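Side-chain contact in amino acid ABC transporter, periplasmic amino acid-binding protein, putative (Streptococcus pneumoniae, PDB 4I62), which probably delivers amino acids to an ABC importer as its extracellular substrate-binding component, and holds L-arginine between its two lobes: residues N62-S67 with L85-F90. Residues are numbered along the deposited sequence; the frame is centred on the assembly and turned at random. Where two conformers were deposited one is given.
Sequences NQIVGS and LSPMSF. With ARG (arginine), chain B.
Ile64 meets Leu85 and Pro87 where a two-stranded β-hairpin (54-58 with 61-65) packs against an outer strand of the parallel sheet in one lobe of this type II periplasmic-binding fold. Evidence that the contact rests on side chains alone is direct: no hydrogen bond joins the segments, and the closest CA pair, Ile64 and Pro87, stands 8.6 Å apart. The whole contact buries 132 Å², both sides summed. The tight part is apolar, and the two branches of Ile64 divide the work. With chi1 at -63°, CG2 lies anti to the backbone N and meets Leu85 tip to tip, Ile64 CG2 to Leu85 CD1 at 3.9 Å. The other branch, extended at chi2 170°, brings Ile64 CD1 to the CB-CG side of Pro87, the two side chains crossing obliquely, 3.8 Å from each carbon. Pro47, in a loop, touches both Ile64 and Pro87 and so extends the apolar cluster.

The solvent side is looser. Ile64 supplies about half of the buried area, whereas Pro87 gives the smallest share and is exposed. Val65 turns away from 85-90 and packs on Tyr54 and Lys56 of the hairpin partner strand.

Beyond Pro87 the chain runs into the ligand pocket. Met88 O accepts a hydrogen bond from the side chain of Asn46, whose OD1 bonds the bound arginine. At Phe90, arginine CD lies 3.5 Å above one face, over the ring centre, while the guanidinium continues past the CD1 side, arginine NE 3.5 Å from Phe90 CD1.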
ATOM      1  N   ASN A  62     -14.395  -0.295 -14.490  1.00 16.46           N
ATOM      2  CA  ASN A  62     -13.289  -0.392 -13.548  1.00 14.87           C
ATOM      3  C   ASN A  62     -13.139  -1.796 -12.985  1.00 14.83           C
ATOM      4  O   ASN A  62     -14.131  -2.432 -12.615  1.00 17.33           O
ATOM      5  CB  ASN A  62     -13.490   0.576 -12.389  1.00 16.13           C
ATOM      6  CG  ASN A  62     -13.309   2.010 -12.806  1.00 15.18           C
ATOM      7  OD1 ASN A  62     -12.329   2.347 -13.463  1.00 20.58           O
ATOM      8  ND2 ASN A  62     -14.244   2.876 -12.417  1.00 14.91           N
ATOM      9  N   GLN A  63     -11.896  -2.269 -12.952  1.00 12.49           N
ATOM     10  CA  GLN A  63     -11.546  -3.578 -12.406  0.52 13.06           C
ATOM     11  C   GLN A  63     -10.403  -3.398 -11.421  1.00 11.01           C
ATOM     12  O   GLN A  63      -9.496  -2.604 -11.681  1.00 12.59           O
ATOM     13  CB  GLN A  63     -11.050  -4.477 -13.539  0.52 14.10           C
ATOM     14  CG  GLN A  63     -12.146  -4.913 -14.501  0.52 18.94           C
ATOM     15  CD  GLN A  63     -12.811  -6.192 -14.053  0.52 25.71           C
ATOM     16  OE1 GLN A  63     -13.532  -6.213 -13.058  0.52 28.26           O
ATOM     17  NE2 GLN A  63     -12.588  -7.264 -14.798  0.52 29.79           N
ATOM     18  N   ILE A  64     -10.427  -4.118 -10.303  1.00 10.41           N
ATOM     19  CA  ILE A  64      -9.330  -4.080  -9.339  1.00 10.01           C
ATOM     20  C   ILE A  64      -8.241  -5.024  -9.790  1.00  9.08           C
ATOM     21  O   ILE A  64      -8.485  -6.235  -9.965  1.00 11.37           O
ATOM     22  CB  ILE A  64      -9.814  -4.458  -7.943  1.00 10.60           C
ATOM     23  CG1 ILE A  64     -10.833  -3.448  -7.433  1.00 12.98           C
ATOM     24  CG2 ILE A  64      -8.639  -4.518  -6.958  1.00 11.84           C
ATOM     25  CD1 ILE A  64     -11.541  -3.864  -6.150  1.00 17.17           C
ATOM     26  N   VAL A  65      -7.033  -4.485  -9.960  1.00  9.32           N
ATOM     27  CA  VAL A  65      -5.895  -5.232 -10.462  1.00  9.86           C
ATOM     28  C   VAL A  65      -4.648  -4.814  -9.689  1.00  8.03           C
ATOM     29  O   VAL A  65      -4.670  -3.831  -8.951  1.00  9.22           O
ATOM     30  CB  VAL A  65      -5.673  -4.956 -11.976  1.00 11.09           C
ATOM     31  CG1 VAL A  65      -6.875  -5.386 -12.800  1.00 13.46           C
ATOM     32  CG2 VAL A  65      -5.372  -3.506 -12.216  1.00 13.69           C
ATOM     33  N   GLY A  66      -3.565  -5.557  -9.873  1.00  8.80           N
ATOM     34  CA  GLY A  66      -2.262  -5.171  -9.352  1.00  9.02           C
ATOM     35  C   GLY A  66      -1.468  -6.347  -8.800  1.00  8.24           C
ATOM     36  O   GLY A  66      -1.969  -7.491  -8.720  1.00  8.45           O
ATOM     37  N   SER A  67      -0.227  -6.086  -8.386  1.00  8.42           N
ATOM     38  CA  SER A  67       0.616  -7.186  -7.950  1.00  8.19           C
ATOM     39  C   SER A  67       0.097  -7.875  -6.694  1.00  7.92           C
ATOM     40  O   SER A  67       0.309  -9.081  -6.530  1.00  8.38           O
ATOM     41  CB  SER A  67       2.049  -6.712  -7.747  1.00  9.35           C
ATOM     42  OG  SER A  67       2.131  -5.683  -6.783  1.00  9.24           O
ATOM     43  N   LEU A  85     -12.375 -10.533  -3.304  1.00 11.12           N
ATOM     44  CA  LEU A  85     -11.861  -9.258  -2.851  1.00 10.81           C
ATOM     45  C   LEU A  85     -12.881  -8.495  -2.051  1.00 10.18           C
ATOM     46  O   LEU A  85     -14.076  -8.546  -2.337  1.00 13.40           O
ATOM     47  CB  LEU A  85     -11.416  -8.418  -4.026  1.00 11.70           C
ATOM     48  CG  LEU A  85     -10.332  -9.012  -4.898  1.00 13.27           C
ATOM     49  CD1 LEU A  85      -9.980  -8.055  -6.032  1.00 16.39           C
ATOM     50  CD2 LEU A  85      -9.088  -9.433  -4.089  1.00 14.03           C
ATOM     51  N   SER A  86     -12.401  -7.753  -1.061  1.00 10.64           N
ATOM     52  CA  SER A  86     -13.256  -6.914  -0.238  1.00 10.91           C
ATOM     53  C   SER A  86     -12.663  -5.519  -0.227  1.00 10.23           C
ATOM     54  O   SER A  86     -11.853  -5.159   0.654  1.00 10.25           O
ATOM     55  CB  SER A  86     -13.305  -7.474   1.177  1.00 12.93           C
ATOM     56  OG  SER A  86     -14.305  -6.820   1.939  1.00 15.93           O
ATOM     57  N   PRO A  87     -12.974  -4.718  -1.248  1.00 11.59           N
ATOM     58  CA  PRO A  87     -12.407  -3.364  -1.297  1.00 11.74           C
ATOM     59  C   PRO A  87     -13.027  -2.454  -0.250  1.00 10.59           C
ATOM     60  O   PRO A  87     -14.239  -2.527   0.001  1.00 12.49           O
ATOM     61  CB  PRO A  87     -12.723  -2.885  -2.714  1.00 12.77           C
ATOM     62  CG  PRO A  87     -13.923  -3.668  -3.146  1.00 15.31           C
ATOM     63  CD  PRO A  87     -13.834  -5.002  -2.415  1.00 13.17           C
ATOM     64  N   MET A  88     -12.208  -1.562   0.303  1.00 10.59           N
ATOM     65  CA  MET A  88     -12.663  -0.675   1.349  1.00 11.11           C
ATOM     66  C   MET A  88     -11.638   0.419   1.545  1.00 10.36           C
ATOM     67  O   MET A  88     -10.563   0.377   0.957  1.00 10.82           O
ATOM     68  CB  MET A  88     -12.902  -1.466   2.624  1.00 12.25           C
ATOM     69  CG  MET A  88     -11.630  -2.076   3.198  1.00 12.72           C
ATOM     70  SD  MET A  88     -11.919  -3.171   4.615  1.00 13.99           S
ATOM     71  CE  MET A  88     -12.792  -4.528   3.890  1.00 15.44           C
ATOM     72  N   SER A  89     -11.978   1.390   2.361  1.00 11.18           N
ATOM     73  CA  SER A  89     -10.999   2.408   2.700  0.53 11.02           C
ATOM     74  C   SER A  89      -9.825   1.812   3.446  1.00 10.15           C
ATOM     75  O   SER A  89      -9.987   0.860   4.239  1.00 10.35           O
ATOM     76  CB  SER A  89     -11.643   3.475   3.577  0.53 14.64           C
ATOM     77  OG  SER A  89     -12.039   2.932   4.820  0.53 18.56           O
ATOM     78  N   PHE A  90      -8.630   2.362   3.213  1.00  9.56           N
ATOM     79  CA  PHE A  90      -7.459   1.762   3.846  1.00  9.27           C
ATOM     80  C   PHE A  90      -7.574   1.728   5.366  1.00 10.01           C
ATOM     81  O   PHE A  90      -7.183   0.744   6.016  1.00  9.60           O
ATOM     82  CB  PHE A  90      -6.154   2.417   3.445  1.00  9.35           C
ATOM     83  CG  PHE A  90      -4.966   1.720   4.060  1.00  9.10           C
ATOM     84  CD1 PHE A  90      -4.572   0.472   3.579  1.00  9.32           C
ATOM     85  CD2 PHE A  90      -4.274   2.242   5.160  1.00  9.64           C
ATOM     86  CE1 PHE A  90      -3.524  -0.202   4.145  1.00  9.59           C
ATOM     87  CE2 PHE A  90      -3.244   1.548   5.729  1.00 10.50           C
ATOM     88  CZ  PHE A  90      -2.843   0.331   5.212  1.00 10.18           C
TER
HETATM   89  N   ARG B 301       2.375   0.942   3.679  1.00  7.22           N
HETATM   90  CA  ARG B 301       1.466   1.893   4.371  1.00  7.21           C
HETATM   91  C   ARG B 301       0.855   1.269   5.624  1.00  6.85           C
HETATM   92  O   ARG B 301       0.849   0.026   5.747  1.00  7.83           O
HETATM   93  CB  ARG B 301       0.419   2.440   3.420  1.00  7.22           C
HETATM   94  CG  ARG B 301      -0.401   1.351   2.724  1.00  7.27           C
HETATM   95  CD  ARG B 301      -1.612   1.918   2.013  1.00  6.76           C
HETATM   96  NE  ARG B 301      -2.178   0.919   1.126  1.00  7.20           N
HETATM   97  CZ  ARG B 301      -3.256   1.084   0.387  1.00  6.86           C
HETATM   98  NH1 ARG B 301      -3.690   0.088  -0.379  1.00  7.89           N
HETATM   99  NH2 ARG B 301      -3.912   2.242   0.417  1.00  7.69           N
HETATM  100  OXT ARG B 301       0.330   2.068   6.468  1.00  7.84           O